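Major capsid protein (Faustovirus, PDB 5J7O) probably builds the icosahedral outer shell of a large double-stranded DNA virus, assembling as trimers of double jelly-roll subunits. Local coordinates at residues T523-I534 and R588-S599. Sequence-based numbering, arbitrary orientation.
Sequences TLDTVRVKAHGI and RAREFYIEYTSS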
loop_
_atom_site.group_PDB
_atom_site.type_symbol
_atom_site.label_atom_id
_atom_site.label_comp_id
_atom_site.label_asym_id
_atom_site.label_seq_id
_atom_site.Cartn_x
_atom_site.Cartn_y
_atom_site.Cartn_z
ATOM N N THR B 523 14.797 -19.183 8.139
ATOM C CA THR B 523 15.982 -19.838 8.678
ATOM C C THR B 523 15.910 -20.061 10.183
ATOM O O THR B 523 16.710 -20.838 10.713
ATOM C CB THR B 523 17.241 -19.023 8.349
ATOM O OG1 THR B 523 17.083 -17.678 8.818
ATOM C CG2 THR B 523 17.492 -19.009 6.846
ATOM N N LEU B 524 14.983 -19.408 10.875
ATOM C CA LEU B 524 14.796 -19.581 12.309
ATOM C C LEU B 524 13.440 -20.222 12.565
ATOM O O LEU B 524 12.415 -19.727 12.085
ATOM C CB LEU B 524 14.891 -18.242 13.044
ATOM C CG LEU B 524 16.248 -17.536 13.059
ATOM C CD1 LEU B 524 16.104 -16.117 13.585
ATOM C CD2 LEU B 524 17.244 -18.314 13.900
ATOM N N ASP B 525 13.438 -21.324 13.315
ATOM C CA ASP B 525 12.191 -21.957 13.726
ATOM C C ASP B 525 11.729 -21.448 15.087
ATOM O O ASP B 525 10.598 -20.972 15.226
ATOM C CB ASP B 525 12.352 -23.481 13.761
ATOM C CG ASP B 525 12.473 -24.088 12.376
ATOM O OD1 ASP B 525 11.968 -23.478 11.410
ATOM O OD2 ASP B 525 13.068 -25.179 12.256
ATOM N N THR B 526 12.590 -21.549 16.097
ATOM C CA THR B 526 12.278 -21.104 17.446
ATOM C C THR B 526 13.437 -20.276 17.984
ATOM O O THR B 526 14.580 -20.411 17.541
ATOM C CB THR B 526 12.011 -22.284 18.395
ATOM O OG1 THR B 526 13.242 -22.962 18.672
ATOM C CG2 THR B 526 11.025 -23.270 17.780
ATOM N N VAL B 527 13.129 -19.412 18.950
ATOM C CA VAL B 527 14.135 -18.598 19.626
ATOM C C VAL B 527 13.847 -18.610 21.123
ATOM O O VAL B 527 12.691 -18.558 21.546
ATOM C CB VAL B 527 14.172 -17.154 19.079
ATOM C CG1 VAL B 527 15.088 -16.275 19.921
ATOM C CG2 VAL B 527 14.635 -17.148 17.633
ATOM N N ARG B 528 14.914 -18.693 21.918
ATOM C CA ARG B 528 14.839 -18.659 23.372
ATOM C C ARG B 528 15.890 -17.688 23.892
ATOM O O ARG B 528 16.995 -17.612 23.348
ATOM C CB ARG B 528 15.054 -20.061 23.964
ATOM C CG ARG B 528 15.035 -20.137 25.484
ATOM C CD ARG B 528 14.826 -21.574 25.936
ATOM N NE ARG B 528 15.969 -22.111 26.669
ATOM C CZ ARG B 528 15.983 -22.321 27.981
ATOM N NH1 ARG B 528 14.916 -22.031 28.712
ATOM N NH2 ARG B 528 17.067 -22.813 28.565
ATOM N N VAL B 529 15.538 -16.937 24.932
ATOM C CA VAL B 529 16.420 -15.929 25.511
ATOM C C VAL B 529 16.693 -16.309 26.959
ATOM O O VAL B 529 15.773 -16.334 27.786
ATOM C CB VAL B 529 15.818 -14.519 25.415
ATOM C CG1 VAL B 529 16.745 -13.509 26.060
ATOM C CG2 VAL B 529 15.556 -14.156 23.959
ATOM N N LYS B 530 17.958 -16.595 27.264
ATOM C CA LYS B 530 18.376 -17.049 28.585
ATOM C C LYS B 530 19.549 -16.197 29.045
ATOM O O LYS B 530 20.573 -16.128 28.357
ATOM C CB LYS B 530 18.762 -18.531 28.552
ATOM C CG LYS B 530 19.277 -19.083 29.866
ATOM C CD LYS B 530 19.714 -20.528 29.703
ATOM C CE LYS B 530 20.181 -21.119 31.020
ATOM N NZ LYS B 530 20.575 -22.548 30.869
ATOM N N ALA B 531 19.403 -15.556 30.203
ATOM C CA ALA B 531 20.417 -14.642 30.715
ATOM C C ALA B 531 20.615 -14.879 32.203
ATOM O O ALA B 531 19.648 -14.846 32.971
ATOM C CB ALA B 531 20.023 -13.184 30.461
ATOM N N HIS B 532 21.870 -15.102 32.604
ATOM C CA HIS B 532 22.223 -15.361 34.001
ATOM C C HIS B 532 21.446 -16.559 34.544
ATOM O O HIS B 532 20.975 -16.553 35.684
ATOM C CB HIS B 532 21.997 -14.119 34.868
ATOM C CG HIS B 532 22.851 -14.064 36.095
ATOM N ND1 HIS B 532 24.227 -13.994 36.044
ATOM C CD2 HIS B 532 22.524 -14.052 37.410
ATOM C CE1 HIS B 532 24.710 -13.950 37.273
ATOM N NE2 HIS B 532 23.698 -13.984 38.120
ATOM N N GLY B 533 21.308 -17.592 33.715
ATOM C CA GLY B 533 20.534 -18.763 34.091
ATOM C C GLY B 533 19.074 -18.476 34.345
ATOM O O GLY B 533 18.444 -19.159 35.158
ATOM N N ILE B 534 18.517 -17.477 33.668
ATOM C CA ILE B 534 17.141 -17.051 33.876
ATOM C C ILE B 534 16.459 -16.935 32.522
ATOM O O ILE B 534 17.035 -16.402 31.567
ATOM C CB ILE B 534 17.077 -15.717 34.651
ATOM C CG1 ILE B 534 17.519 -15.942 36.098
ATOM C CG2 ILE B 534 15.682 -15.114 34.588
ATOM C CD1 ILE B 534 17.827 -14.679 36.852
ATOM N N ARG B 588 22.758 -9.797 34.183
ATOM C CA ARG B 588 22.302 -10.823 33.256
ATOM C C ARG B 588 22.842 -10.589 31.852
ATOM O O ARG B 588 23.081 -11.550 31.111
ATOM C CB ARG B 588 20.776 -10.868 33.233
ATOM C CG ARG B 588 20.144 -11.170 34.578
ATOM C CD ARG B 588 18.634 -11.065 34.519
ATOM N NE ARG B 588 18.011 -11.585 35.732
ATOM C CZ ARG B 588 16.759 -11.332 36.098
ATOM N NH1 ARG B 588 15.993 -10.553 35.346
ATOM N NH2 ARG B 588 16.276 -11.847 37.220
ATOM N N ALA B 589 23.042 -9.326 31.471
ATOM C CA ALA B 589 23.544 -9.024 30.135
ATOM C C ALA B 589 24.958 -9.544 29.922
ATOM O O ALA B 589 25.353 -9.783 28.775
ATOM C CB ALA B 589 23.499 -7.515 29.882
ATOM N N ARG B 590 25.733 -9.716 30.995
ATOM C CA ARG B 590 27.103 -10.199 30.871
ATOM C C ARG B 590 27.187 -11.702 30.628
ATOM O O ARG B 590 28.241 -12.191 30.204
ATOM C CB ARG B 590 27.908 -9.820 32.119
ATOM C CG ARG B 590 28.546 -8.439 32.029
ATOM C CD ARG B 590 29.043 -7.928 33.373
ATOM N NE ARG B 590 29.687 -8.968 34.171
ATOM C CZ ARG B 590 29.220 -9.404 35.337
ATOM N NH1 ARG B 590 28.112 -8.881 35.844
ATOM N NH2 ARG B 590 29.865 -10.354 36.001
ATOM N N GLU B 591 26.107 -12.447 30.884
ATOM C CA GLU B 591 26.022 -13.871 30.555
ATOM C C GLU B 591 24.692 -14.104 29.833
ATOM O O GLU B 591 23.742 -14.659 30.391
ATOM C CB GLU B 591 26.152 -14.746 31.801
ATOM C CG GLU B 591 26.416 -16.210 31.484
ATOM C CD GLU B 591 26.130 -17.129 32.655
ATOM O OE1 GLU B 591 26.409 -18.341 32.541
ATOM O OE2 GLU B 591 25.620 -16.641 33.686
ATOM N N PHE B 592 24.639 -13.684 28.572
ATOM C CA PHE B 592 23.404 -13.582 27.807
ATOM C C PHE B 592 23.450 -14.554 26.637
ATOM O O PHE B 592 24.442 -14.596 25.901
ATOM C CB PHE B 592 23.217 -12.146 27.308
ATOM C CG PHE B 592 21.834 -11.838 26.819
ATOM C CD1 PHE B 592 21.462 -12.135 25.518
ATOM C CD2 PHE B 592 20.916 -11.224 27.651
ATOM C CE1 PHE B 592 20.191 -11.840 25.065
ATOM C CE2 PHE B 592 19.645 -10.926 27.205
ATOM C CZ PHE B 592 19.284 -11.231 25.909
ATOM N N TYR B 593 22.375 -15.321 26.452
ATOM C CA TYR B 593 22.327 -16.348 25.420
ATOM C C TYR B 593 21.059 -16.215 24.591
ATOM O O TYR B 593 19.964 -16.061 25.139
ATOM C CB TYR B 593 22.398 -17.752 26.029
ATOM C CG TYR B 593 23.769 -18.120 26.541
ATOM C CD1 TYR B 593 24.172 -17.756 27.817
ATOM C CD2 TYR B 593 24.660 -18.832 25.748
ATOM C CE1 TYR B 593 25.426 -18.089 28.290
ATOM C CE2 TYR B 593 25.915 -19.169 26.212
ATOM C CZ TYR B 593 26.294 -18.795 27.484
ATOM O OH TYR B 593 27.543 -19.129 27.952
ATOM N N ILE B 594 21.219 -16.275 23.271
ATOM C CA ILE B 594 20.111 -16.397 22.331
ATOM C C ILE B 594 20.202 -17.782 21.708
ATOM O O ILE B 594 21.202 -18.113 21.058
ATOM C CB ILE B 594 20.150 -15.303 21.252
ATOM C CG1 ILE B 594 19.971 -13.920 21.881
ATOM C CG2 ILE B 594 19.082 -15.557 20.198
ATOM C CD1 ILE B 594 20.050 -12.784 20.884
ATOM N N GLU B 595 19.170 -18.592 21.912
ATOM C CA GLU B 595 19.142 -19.970 21.440
ATOM C C GLU B 595 18.159 -20.087 20.285
ATOM O O GLU B 595 17.046 -19.559 20.357
ATOM C CB GLU B 595 18.755 -20.923 22.570
ATOM C CG GLU B 595 19.590 -20.746 23.824
ATOM C CD GLU B 595 19.165 -21.672 24.942
ATOM O OE1 GLU B 595 19.673 -21.513 26.072
ATOM O OE2 GLU B 595 18.322 -22.560 24.692
ATOM N N TYR B 596 18.572 -20.781 19.228
ATOM C CA TYR B 596 17.760 -20.929 18.032
ATOM C C TYR B 596 17.712 -22.392 17.614
ATOM O O TYR B 596 18.590 -23.189 17.952
ATOM C CB TYR B 596 18.307 -20.087 16.869
ATOM C CG TYR B 596 19.567 -20.658 16.250
ATOM C CD1 TYR B 596 19.502 -21.546 15.180
ATOM C CD2 TYR B 596 20.820 -20.312 16.737
ATOM C CE1 TYR B 596 20.645 -22.076 14.620
ATOM C CE2 TYR B 596 21.971 -20.834 16.177
ATOM C CZ TYR B 596 21.877 -21.714 15.120
ATOM O OH TYR B 596 23.019 -22.238 14.560
ATOM N N THR B 597 16.671 -22.727 16.859
ATOM C CA THR B 597 16.602 -23.971 16.108
ATOM C C THR B 597 16.261 -23.630 14.666
ATOM O O THR B 597 15.475 -22.713 14.407
ATOM C CB THR B 597 15.565 -24.942 16.688
ATOM O OG1 THR B 597 14.348 -24.240 16.965
ATOM C CG2 THR B 597 16.087 -25.578 17.965
ATOM N N SER B 598 16.862 -24.359 13.731
ATOM C CA SER B 598 16.762 -24.034 12.317
ATOM C C SER B 598 16.430 -25.277 11.508
ATOM O O SER B 598 16.946 -26.365 11.780
ATOM C CB SER B 598 18.069 -23.418 11.801
ATOM O OG SER B 598 17.965 -23.076 10.429
ATOM N N SER B 599 15.564 -25.104 10.514
ATOM C CA SER B 599 15.302 -26.135 9.520
ATOM C C SER B 599 16.146 -25.956 8.265
ATOM O O SER B 599 16.101 -26.813 7.376
ATOM C CB SER B 599 13.816 -26.144 9.143
ATOM O OG SER B 599 13.008 -26.499 10.252
HETATM O O HOH W 1 14.077 -22.772 10.140
HETATM O O HOH W 2 19.627 -23.954 26.890
#
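R528 and E595 face each other across two antiparallel strands, 526-531 and 592-597, and illustrate how a hydrogen-bonded pair can be tied by backbone and side chain at once. In the backbone, R528 N reaches E595 O at 2.8 Å and E595 N returns to R528 O. K530 and Y593 repeat this reciprocal pairing, and H532 N to E591 O extends the ladder beyond the strand. At the other end D525 N bonds T597 O at 2.7 Å; D525 and T526 both oppose T597, a classic beta bulge.

The polar face carries the salt bridge. The side chains run alongside each other, and the R528 chain, bent at chi3 (116°), presents NE to OE2 of E595 at 3.1 Å. The carboxylate oxygen lies in the guanidinium plane, but NE meets it from above the carboxylate plane, the two planes being 69° apart. A water joins R528 NH2 to E595 OE1, while NH1 forms a salt bridge with E535.

On the buried face, V529 CG1 approaches F592 CZ at 3.4 Å, and A531 CB touches CD2 of the same ring. L524 CD2 crosses to Y596 CB at 3.6 Å. L449 and L569 belong to the opposing sheet against which this apolar face packs. Such a two-sided sheet, polar outside and apolar within, is one wall of a jelly-roll beta sandwich, consistent with the double jelly-roll of this capsid protein.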